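PDB 1R2J: protein FkbI from Streptomyces hygroscopicus, which binds FAD and probably acts as an acyl-ACP dehydrogenase in making the methoxymalonyl extender unit of the polyketide immunosuppressant FK520. Local coordinates for residues C68-S73 / C186-H191; F60-G65 / V229-V234; V166-D171 / D197-P202. All coordinates share one frame; numbering follows the deposited sequence.

Interaction 1: residues C68-S73 / C186-H191. With FAD (flavin-adenine dinucleotide), chain B.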
loop_
_atom_site.group_PDB
_atom_site.type_symbol
_atom_site.label_atom_id
_atom_site.label_comp_id
_atom_site.label_asym_id
_atom_site.label_seq_id
_atom_site.Cartn_x
_atom_site.Cartn_y
_atom_site.Cartn_z
ATOM N N CYS A 68 -6.649 -10.692 0.220
ATOM C CA CYS A 68 -5.315 -10.841 -0.348
ATOM C C CYS A 68 -4.580 -9.520 -0.190
ATOM O O CYS A 68 -5.020 -8.499 -0.718
ATOM C CB CYS A 68 -5.412 -11.209 -1.835
ATOM S SG CYS A 68 -3.847 -11.089 -2.721
ATOM N N SER A 69 -3.461 -9.532 0.527
ATOM C CA SER A 69 -2.712 -8.298 0.744
ATOM C C SER A 69 -1.866 -7.882 -0.461
ATOM O O SER A 69 -1.409 -6.746 -0.530
ATOM C CB SER A 69 -1.838 -8.416 2.003
ATOM O OG SER A 69 -2.648 -8.598 3.164
ATOM N N SER A 70 -1.638 -8.801 -1.400
ATOM C CA SER A 70 -0.885 -8.451 -2.608
ATOM C C SER A 70 -1.809 -7.553 -3.437
ATOM O O SER A 70 -1.407 -6.491 -3.928
ATOM C CB SER A 70 -0.530 -9.694 -3.431
ATOM O OG SER A 70 0.549 -10.417 -2.875
ATOM N N LEU A 71 -3.055 -7.989 -3.588
ATOM C CA LEU A 71 -4.034 -7.218 -4.338
ATOM C C LEU A 71 -4.218 -5.869 -3.647
ATOM O O LEU A 71 -4.277 -4.828 -4.307
ATOM C CB LEU A 71 -5.367 -7.974 -4.400
ATOM C CG LEU A 71 -6.544 -7.274 -5.090
ATOM C CD1 LEU A 71 -6.162 -6.889 -6.515
ATOM C CD2 LEU A 71 -7.754 -8.212 -5.099
ATOM N N ARG A 72 -4.291 -5.899 -2.317
ATOM C CA ARG A 72 -4.462 -4.692 -1.510
ATOM C C ARG A 72 -3.298 -3.735 -1.767
ATOM O O ARG A 72 -3.486 -2.521 -1.856
ATOM C CB ARG A 72 -4.507 -5.073 -0.027
ATOM C CG ARG A 72 -5.173 -4.070 0.913
ATOM C CD ARG A 72 -4.273 -2.913 1.304
ATOM N NE ARG A 72 -2.886 -3.276 1.599
ATOM C CZ ARG A 72 -2.488 -4.218 2.450
ATOM N NH1 ARG A 72 -3.367 -4.956 3.130
ATOM N NH2 ARG A 72 -1.186 -4.405 2.642
ATOM N N SER A 73 -2.093 -4.290 -1.893
ATOM C CA SER A 73 -0.911 -3.468 -2.135
ATOM C C SER A 73 -1.007 -2.725 -3.466
ATOM O O SER A 73 -0.495 -1.612 -3.598
ATOM C CB SER A 73 0.352 -4.330 -2.092
ATOM O OG SER A 73 0.611 -4.766 -0.766
ATOM N N CYS A 186 3.606 -10.402 0.489
ATOM C CA CYS A 186 2.903 -9.668 -0.563
ATOM C C CYS A 186 3.522 -10.113 -1.901
ATOM O O CYS A 186 3.673 -9.328 -2.839
ATOM C CB CYS A 186 3.080 -8.155 -0.360
ATOM S SG CYS A 186 2.064 -7.414 0.974
ATOM N N ARG A 187 3.861 -11.398 -1.958
ATOM C CA ARG A 187 4.524 -12.015 -3.101
ATOM C C ARG A 187 3.904 -11.876 -4.489
ATOM O O ARG A 187 4.590 -12.076 -5.491
ATOM C CB ARG A 187 4.777 -13.495 -2.786
ATOM C CG ARG A 187 5.547 -13.696 -1.489
ATOM C CD ARG A 187 6.035 -15.124 -1.329
ATOM N NE ARG A 187 4.943 -16.078 -1.168
ATOM C CZ ARG A 187 5.127 -17.370 -0.915
ATOM N NH1 ARG A 187 6.358 -17.848 -0.804
ATOM N NH2 ARG A 187 4.087 -18.176 -0.756
ATOM N N ALA A 188 2.626 -11.526 -4.560
ATOM C CA ALA A 188 1.978 -11.361 -5.853
ATOM C C ALA A 188 1.753 -9.886 -6.190
ATOM O O ALA A 188 1.056 -9.564 -7.154
ATOM C CB ALA A 188 0.648 -12.108 -5.869
ATOM N N ALA A 189 2.357 -8.995 -5.408
ATOM C CA ALA A 189 2.189 -7.561 -5.613
ATOM C C ALA A 189 3.003 -6.964 -6.762
ATOM O O ALA A 189 2.914 -5.763 -7.027
ATOM C CB ALA A 189 2.497 -6.820 -4.327
ATOM N N GLY A 190 3.802 -7.792 -7.426
ATOM C CA GLY A 190 4.595 -7.311 -8.545
ATOM C C GLY A 190 5.686 -6.306 -8.220
ATOM O O GLY A 190 5.852 -5.323 -8.940
ATOM N N HIS A 191 6.436 -6.547 -7.149
ATOM C CA HIS A 191 7.525 -5.655 -6.750
ATOM C C HIS A 191 8.614 -5.717 -7.811
ATOM O O HIS A 191 8.882 -6.774 -8.369
ATOM C CB HIS A 191 8.130 -6.111 -5.418
ATOM C CG HIS A 191 7.111 -6.417 -4.367
ATOM N ND1 HIS A 191 6.382 -5.438 -3.730
ATOM C CD2 HIS A 191 6.664 -7.596 -3.880
ATOM C CE1 HIS A 191 5.526 -6.000 -2.896
ATOM N NE2 HIS A 191 5.676 -7.310 -2.969
HETATM P PA FAD B . 16.817 0.887 6.340
HETATM O O1A FAD B . 15.897 1.944 5.937
HETATM O O2A FAD B . 18.053 0.295 5.717
HETATM O O5B FAD B . 16.273 -0.197 7.271
HETATM C C5B FAD B . 16.659 0.228 8.518
HETATM C C4B FAD B . 16.255 -0.564 9.713
HETATM O O4B FAD B . 16.883 0.430 10.598
HETATM C C3B FAD B . 14.778 -0.411 9.896
HETATM O O3B FAD B . 14.339 -1.385 10.785
HETATM C C2B FAD B . 14.602 0.935 10.419
HETATM O O2B FAD B . 13.420 1.270 11.191
HETATM C C1B FAD B . 15.900 1.205 11.236
HETATM N N9A FAD B . 16.275 2.578 11.173
HETATM C C8A FAD B . 16.774 3.370 10.104
HETATM N N7A FAD B . 17.007 4.615 10.396
HETATM C C5A FAD B . 16.664 4.723 11.730
HETATM C C6A FAD B . 16.684 5.784 12.640
HETATM N N6A FAD B . 17.098 7.015 12.309
HETATM N N1A FAD B . 16.260 5.541 13.933
HETATM C C2A FAD B . 15.837 4.310 14.304
HETATM N N3A FAD B . 15.782 3.186 13.473
HETATM C C4A FAD B . 16.239 3.548 12.175
HETATM N N1 FAD B . 9.457 1.731 -1.651
HETATM C C2 FAD B . 8.923 2.601 -2.605
HETATM O O2 FAD B . 9.465 3.686 -2.887
HETATM N N3 FAD B . 7.756 2.246 -3.266
HETATM C C4 FAD B . 7.041 1.038 -3.062
HETATM O O4 FAD B . 5.984 0.812 -3.725
HETATM C C4X FAD B . 7.597 0.187 -2.134
HETATM N N5 FAD B . 6.888 -1.074 -1.928
HETATM C C5X FAD B . 7.436 -1.993 -1.009
HETATM C C6 FAD B . 6.830 -3.254 -0.763
HETATM C C7 FAD B . 7.362 -4.239 0.123
HETATM C C7M FAD B . 6.642 -5.571 0.321
HETATM C C8 FAD B . 8.581 -3.939 0.793
HETATM C C8M FAD B . 9.281 -4.901 1.737
HETATM C C9 FAD B . 9.196 -2.728 0.605
HETATM C C9A FAD B . 8.646 -1.718 -0.267
HETATM N N10 FAD B . 9.283 -0.392 -0.511
HETATM C C10 FAD B . 8.794 0.540 -1.434
HETATM C "C1'" FAD B . 10.381 -0.283 0.350
HETATM C "C2'" FAD B . 9.965 0.389 1.779
HETATM O "O2'" FAD B . 10.017 1.794 1.397
HETATM C "C3'" FAD B . 11.086 0.132 2.620
HETATM O "O3'" FAD B . 10.689 -0.826 3.632
HETATM C "C4'" FAD B . 11.949 1.075 3.495
HETATM O "O4'" FAD B . 12.430 2.286 2.979
HETATM C "C5'" FAD B . 13.014 0.098 3.664
HETATM O "O5'" FAD B . 14.300 0.638 3.698
HETATM P P FAD B . 15.499 -0.457 3.706
HETATM O O1P FAD B . 15.776 0.766 3.118
HETATM O O2P FAD B . 17.016 -0.727 3.520
HETATM O O3P FAD B . 16.221 0.122 5.043
#
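The imidazole of His191 meets the flavin obliquely: CE1 lies 3.4 Å from C7M, a methyl of the FAD dimethylbenzene ring, while Cys186 CB sits at the imidazole edge, in plane. Trp142 meets the same imidazole with its ring inclined by roughly 50°. A second flat group, the guanidinium of Arg72, carries Ser69 O over one face, offset toward the rim. His191 NE2 donates to Cys186 O at 2.8 Å, but from above the carbonyl plane, 52° out of it; Ala189 N reaches the same oxygen from the opposite face, closing the type I turn 186-189. An alanine at His191 would remove the imidazole and would probably leave C7M without this neighbour and Cys186 O without its second donor.

That turn docks against the start of helix 69-88, so the contact joins the N-terminal helical part of the acyl-CoA dehydrogenase fold to its middle beta domain. A single hydrogen bond spans the two segments, from Ala188 N to Ser70 OG at 2.9 Å with an N-H...O angle of 146°. Ser70 OG stands anti to its carbonyl carbon, which directs it into the turn, and Ser70 CB packs 3.6 Å from Ala188 CB. One helical turn on, Ser73 CB touches Ala189 CB at 4.0 Å. Ser73 OG donates to Ser69 O at 2.8 Å, an oxygen that also accepts from Ser73 N, a bond that would hold the hydroxyl in this rotation. Cys68 is the N-cap, its SG accepting from Leu71 N at 3.3 Å. Arg187, whose CB points away from helix 69-88, forms a salt bridge with Asp20 through NH2.

Interaction 2: residues F60-G65 / V229-V234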
loop_
_atom_site.group_PDB
_atom_site.type_symbol
_atom_site.label_atom_id
_atom_site.label_comp_id
_atom_site.label_asym_id
_atom_site.label_seq_id
_atom_site.Cartn_x
_atom_site.Cartn_y
_atom_site.Cartn_z
ATOM N N PHE A 60 -13.245 -0.461 2.529
ATOM C CA PHE A 60 -13.188 -1.263 1.315
ATOM C C PHE A 60 -11.780 -1.848 1.185
ATOM O O PHE A 60 -11.609 -3.015 0.813
ATOM C CB PHE A 60 -13.521 -0.413 0.080
ATOM C CG PHE A 60 -13.258 -1.115 -1.231
ATOM C CD1 PHE A 60 -13.758 -2.396 -1.467
ATOM C CD2 PHE A 60 -12.499 -0.500 -2.223
ATOM C CE1 PHE A 60 -13.500 -3.053 -2.673
ATOM C CE2 PHE A 60 -12.235 -1.144 -3.429
ATOM C CZ PHE A 60 -12.735 -2.424 -3.657
ATOM N N THR A 61 -10.784 -1.023 1.502
ATOM C CA THR A 61 -9.383 -1.418 1.441
ATOM C C THR A 61 -9.120 -2.492 2.498
ATOM O O THR A 61 -8.387 -3.450 2.258
ATOM C CB THR A 61 -8.458 -0.197 1.686
ATOM O OG1 THR A 61 -8.653 0.759 0.637
ATOM C CG2 THR A 61 -6.984 -0.614 1.712
ATOM N N ALA A 62 -9.741 -2.324 3.662
ATOM C CA ALA A 62 -9.603 -3.283 4.752
ATOM C C ALA A 62 -10.155 -4.629 4.298
ATOM O O ALA A 62 -9.537 -5.667 4.513
ATOM C CB ALA A 62 -10.366 -2.790 5.994
ATOM N N HIS A 63 -11.322 -4.609 3.659
ATOM C CA HIS A 63 -11.936 -5.851 3.197
ATOM C C HIS A 63 -11.066 -6.562 2.158
ATOM O O HIS A 63 -10.914 -7.784 2.198
ATOM C CB HIS A 63 -13.328 -5.581 2.621
ATOM C CG HIS A 63 -14.050 -6.824 2.205
ATOM N ND1 HIS A 63 -14.124 -7.240 0.893
ATOM C CD2 HIS A 63 -14.696 -7.762 2.936
ATOM C CE1 HIS A 63 -14.784 -8.382 0.834
ATOM N NE2 HIS A 63 -15.141 -8.721 2.060
ATOM N N VAL A 64 -10.500 -5.806 1.223
ATOM C CA VAL A 64 -9.635 -6.415 0.220
ATOM C C VAL A 64 -8.402 -6.978 0.935
ATOM O O VAL A 64 -7.920 -8.060 0.605
ATOM C CB VAL A 64 -9.192 -5.388 -0.846
ATOM C CG1 VAL A 64 -8.235 -6.050 -1.843
ATOM C CG2 VAL A 64 -10.410 -4.839 -1.564
ATOM N N GLY A 65 -7.900 -6.239 1.921
ATOM C CA GLY A 65 -6.747 -6.711 2.666
ATOM C C GLY A 65 -7.017 -8.054 3.333
ATOM O O GLY A 65 -6.137 -8.914 3.402
ATOM N N VAL A 229 -2.216 1.580 3.968
ATOM C CA VAL A 229 -1.587 0.452 4.636
ATOM C C VAL A 229 -2.274 0.207 5.969
ATOM O O VAL A 229 -2.484 -0.941 6.356
ATOM C CB VAL A 229 -0.084 0.688 4.881
ATOM C CG1 VAL A 229 0.457 -0.337 5.894
ATOM C CG2 VAL A 229 0.679 0.567 3.563
ATOM N N ALA A 230 -2.633 1.286 6.663
ATOM C CA ALA A 230 -3.300 1.162 7.958
ATOM C C ALA A 230 -4.620 0.389 7.805
ATOM O O ALA A 230 -4.902 -0.530 8.567
ATOM C CB ALA A 230 -3.550 2.551 8.556
ATOM N N TRP A 231 -5.416 0.753 6.804
ATOM C CA TRP A 231 -6.682 0.067 6.564
ATOM C C TRP A 231 -6.406 -1.351 6.079
ATOM O O TRP A 231 -7.154 -2.275 6.386
ATOM C CB TRP A 231 -7.529 0.819 5.526
ATOM C CG TRP A 231 -8.261 1.993 6.095
ATOM C CD1 TRP A 231 -8.012 3.316 5.854
ATOM C CD2 TRP A 231 -9.373 1.953 7.003
ATOM N NE1 TRP A 231 -8.903 4.101 6.553
ATOM C CE2 TRP A 231 -9.747 3.291 7.266
ATOM C CE3 TRP A 231 -10.091 0.917 7.619
ATOM C CZ2 TRP A 231 -10.806 3.620 8.118
ATOM C CZ3 TRP A 231 -11.146 1.247 8.467
ATOM C CH2 TRP A 231 -11.491 2.589 8.706
ATOM N N GLY A 232 -5.324 -1.516 5.329
ATOM C CA GLY A 232 -4.976 -2.835 4.842
ATOM C C GLY A 232 -4.719 -3.748 6.030
ATOM O O GLY A 232 -5.128 -4.916 6.035
ATOM N N CYS A 233 -4.055 -3.210 7.049
ATOM C CA CYS A 233 -3.745 -3.990 8.246
ATOM C C CYS A 233 -4.983 -4.336 9.044
ATOM O O CYS A 233 -5.039 -5.382 9.687
ATOM C CB CYS A 233 -2.737 -3.248 9.117
ATOM S SG CYS A 233 -1.138 -3.105 8.291
ATOM N N VAL A 234 -5.970 -3.449 9.023
ATOM C CA VAL A 234 -7.226 -3.738 9.703
ATOM C C VAL A 234 -7.788 -4.982 9.005
ATOM O O VAL A 234 -8.359 -5.857 9.647
ATOM C CB VAL A 234 -8.240 -2.578 9.557
ATOM C CG1 VAL A 234 -9.589 -2.983 10.149
ATOM C CG2 VAL A 234 -7.716 -1.341 10.266
#
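Trp231 O is approached by two carbons of Ala62: CA at 3.1 Å, in a CA-H...O contact with an angle of 134° at the hydrogen, and CB at 3.3 Å. Such an approach needs two helices in near backbone contact, and the axes bear this out. The short segments of helix 54-67 and helix 219-248 pass 6.8 Å apart, with N-to-C directions 52° from each other. In the acyl-CoA dehydrogenase fold this crossing joins the N-terminal helical domain to the helical bundle of the C-terminal domain.

Small residues make the close passage possible. Ala62 and Gly232 are nearest in register, and Gly65 follows on the same face, presenting only its backbone to the carbonyl of Gly232. A beta carbon built on Gly65 would stand 2.7 Å from Gly232 O, a clash, so the spacing depends on a bare position there. No conventional hydrogen bond crosses between the segments; the rest is apolar contact. Ala62 CB meets the indole of Trp231 obliquely at its six-membered ring, the nearest ring atom being CE3. The same methyl also touches Val234 CB, at 4.2 Å.

Thr61 and Trp231 lay their side chains across each other at about a right angle, CB to CB. Thr61 CG2 is anti to the backbone N, which brings the methyl to 4.1 Å from Gly232 N, while OG1 bonds back to Asn57 O of its own helix. Farther along its ring system Trp231 leads away from helix 54-67 and packs on Cys282 and Glu283 of helix 262-287. At the end of segment 60-65, Gly65 CA lies 4.1 Å from Gly232 O.

Interaction 3: residues V166-D171 / D197-P202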
loop_
_atom_site.group_PDB
_atom_site.type_symbol
_atom_site.label_atom_id
_atom_site.label_comp_id
_atom_site.label_asym_id
_atom_site.label_seq_id
_atom_site.Cartn_x
_atom_site.Cartn_y
_atom_site.Cartn_z
ATOM N N VAL A 166 8.033 12.767 -11.555
ATOM C CA VAL A 166 7.753 12.553 -12.973
ATOM C C VAL A 166 6.972 11.273 -13.265
ATOM O O VAL A 166 7.296 10.200 -12.750
ATOM C CB VAL A 166 9.066 12.506 -13.795
ATOM C CG1 VAL A 166 8.758 12.517 -15.293
ATOM C CG2 VAL A 166 9.943 13.684 -13.428
ATOM N N VAL A 167 5.937 11.394 -14.093
ATOM C CA VAL A 167 5.127 10.243 -14.484
ATOM C C VAL A 167 5.768 9.708 -15.760
ATOM O O VAL A 167 5.680 10.333 -16.818
ATOM C CB VAL A 167 3.664 10.648 -14.770
ATOM C CG1 VAL A 167 2.861 9.433 -15.207
ATOM C CG2 VAL A 167 3.047 11.277 -13.525
ATOM N N VAL A 168 6.421 8.555 -15.645
ATOM C CA VAL A 168 7.117 7.933 -16.764
ATOM C C VAL A 168 6.422 6.694 -17.325
ATOM O O VAL A 168 6.093 5.768 -16.583
ATOM C CB VAL A 168 8.547 7.515 -16.348
ATOM C CG1 VAL A 168 9.338 7.069 -17.563
ATOM C CG2 VAL A 168 9.244 8.664 -15.633
ATOM N N PRO A 169 6.185 6.662 -18.648
ATOM C CA PRO A 169 5.533 5.499 -19.259
ATOM C C PRO A 169 6.462 4.295 -19.112
ATOM O O PRO A 169 7.655 4.381 -19.415
ATOM C CB PRO A 169 5.368 5.925 -20.717
ATOM C CG PRO A 169 5.226 7.420 -20.617
ATOM C CD PRO A 169 6.307 7.763 -19.620
ATOM N N ALA A 170 5.913 3.180 -18.650
ATOM C CA ALA A 170 6.688 1.961 -18.432
ATOM C C ALA A 170 7.466 1.471 -19.651
ATOM O O ALA A 170 8.455 0.751 -19.510
ATOM C CB ALA A 170 5.767 0.852 -17.936
ATOM N N ASP A 171 7.017 1.858 -20.840
ATOM C CA ASP A 171 7.662 1.427 -22.074
ATOM C C ASP A 171 8.519 2.500 -22.744
ATOM O O ASP A 171 8.854 2.378 -23.922
ATOM C CB ASP A 171 6.603 0.956 -23.066
ATOM C CG ASP A 171 5.512 1.983 -23.270
ATOM O OD1 ASP A 171 4.736 2.213 -22.320
ATOM O OD2 ASP A 171 5.428 2.567 -24.372
ATOM N N ASP A 197 17.779 4.740 -17.349
ATOM C CA ASP A 197 18.978 5.185 -18.058
ATOM C C ASP A 197 18.615 6.257 -19.086
ATOM O O ASP A 197 18.160 5.946 -20.186
ATOM C CB ASP A 197 19.642 3.978 -18.735
ATOM C CG ASP A 197 20.825 4.363 -19.607
ATOM O OD1 ASP A 197 21.623 5.231 -19.192
ATOM O OD2 ASP A 197 20.961 3.784 -20.706
ATOM N N GLN A 198 18.802 7.520 -18.707
ATOM C CA GLN A 198 18.489 8.655 -19.578
ATOM C C GLN A 198 17.132 8.496 -20.248
ATOM O O GLN A 198 17.057 8.297 -21.457
ATOM C CB GLN A 198 19.556 8.819 -20.666
ATOM C CG GLN A 198 20.916 9.244 -20.161
ATOM C CD GLN A 198 20.881 10.585 -19.461
ATOM O OE1 GLN A 198 20.513 11.598 -20.055
ATOM N NE2 GLN A 198 21.270 10.600 -18.194
ATOM N N VAL A 199 16.063 8.589 -19.468
ATOM C CA VAL A 199 14.717 8.449 -20.010
ATOM C C VAL A 199 14.143 9.804 -20.398
ATOM O O VAL A 199 14.029 10.699 -19.559
ATOM C CB VAL A 199 13.772 7.785 -18.983
ATOM C CG1 VAL A 199 12.358 7.729 -19.534
ATOM C CG2 VAL A 199 14.270 6.386 -18.651
ATOM N N ARG A 200 13.778 9.952 -21.669
ATOM C CA ARG A 200 13.215 11.209 -22.151
ATOM C C ARG A 200 11.688 11.188 -22.179
ATOM O O ARG A 200 11.077 10.291 -22.758
ATOM C CB ARG A 200 13.729 11.538 -23.560
ATOM C CG ARG A 200 15.201 11.916 -23.646
ATOM C CD ARG A 200 16.102 10.697 -23.611
ATOM N NE ARG A 200 17.518 11.062 -23.682
ATOM C CZ ARG A 200 18.511 10.183 -23.777
ATOM N NH1 ARG A 200 18.247 8.883 -23.816
ATOM N NH2 ARG A 200 19.772 10.601 -23.832
ATOM N N VAL A 201 11.080 12.187 -21.550
ATOM C CA VAL A 201 9.629 12.303 -21.517
ATOM C C VAL A 201 9.224 13.765 -21.659
ATOM O O VAL A 201 10.027 14.667 -21.423
ATOM C CB VAL A 201 9.042 11.744 -20.193
ATOM C CG1 VAL A 201 9.281 10.250 -20.112
ATOM C CG2 VAL A 201 9.667 12.445 -19.006
ATOM N N PRO A 202 7.972 14.019 -22.064
ATOM C CA PRO A 202 7.483 15.390 -22.231
ATOM C C PRO A 202 7.633 16.195 -20.946
ATOM O O PRO A 202 7.505 15.654 -19.846
ATOM C CB PRO A 202 6.018 15.188 -22.607
ATOM C CG PRO A 202 6.044 13.892 -23.351
ATOM C CD PRO A 202 6.955 13.043 -22.498
#
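Two beta layers face each other here, strand 164-169 of a mixed sheet and strand 199-202 of the antiparallel sheet, and meet mainly through valine methyls. Val166 and Val201 reach toward each other tip to tip, CG1 of the former 3.8 Å from CG2 of the latter. Beside this pair, Val168 CG1 lies 3.7 Å from Val199 CG1 and 4.1 Å from Val201 CG1, meeting Val201 at about a right angle.

The strand axes are 8.0 Å apart at closest approach and their directions differ by 110°, with no hydrogen bond between the segments; the strands cross steeply and pack through their side chains, as layers of the middle beta domain of acyl-CoA dehydrogenases. Each strand is hydrogen-bonded laterally within its sheet: Val166 and Val168 pair with Val154 and Leu152 of strand 151-156, and strand 199-202 runs antiparallel to strand 133-143.

Val201 serves three partners because its two methyls diverge. With chi1 at -66°, CG1 is anti to the carbonyl carbon and meets Val168 and Pro169, whereas CG2 occupies the crowded position between backbone N and carbonyl carbon and turns to Val166. Pro169 closes the row, its CD 3.9 Å from Val201 CG1.

In the fold
Interactions 1 and 2 adjoin, their centres 12 Å apart, on helices 54-67 and 69-88, which follow one another in the chain. Arg72 bridges them: its NH1 packs 3.2 Å from Gly232 CA and its CG lies 3.5 Å from Thr61 O. Interaction 3 is remote, its centre 25 Å from that of interaction 1 and 31 Å from that of interaction 2, and it touches neither. Of the three, interaction 1 reaches the flavin directly, through His191, and the side chain of Ser73 is about 4 Å from that of Thr144, which binds FAD. Interactions 2 and 3 do not reach the cofactor: Gly232 is about 13 Å and the side chain of Val168 about 14 Å from FAD.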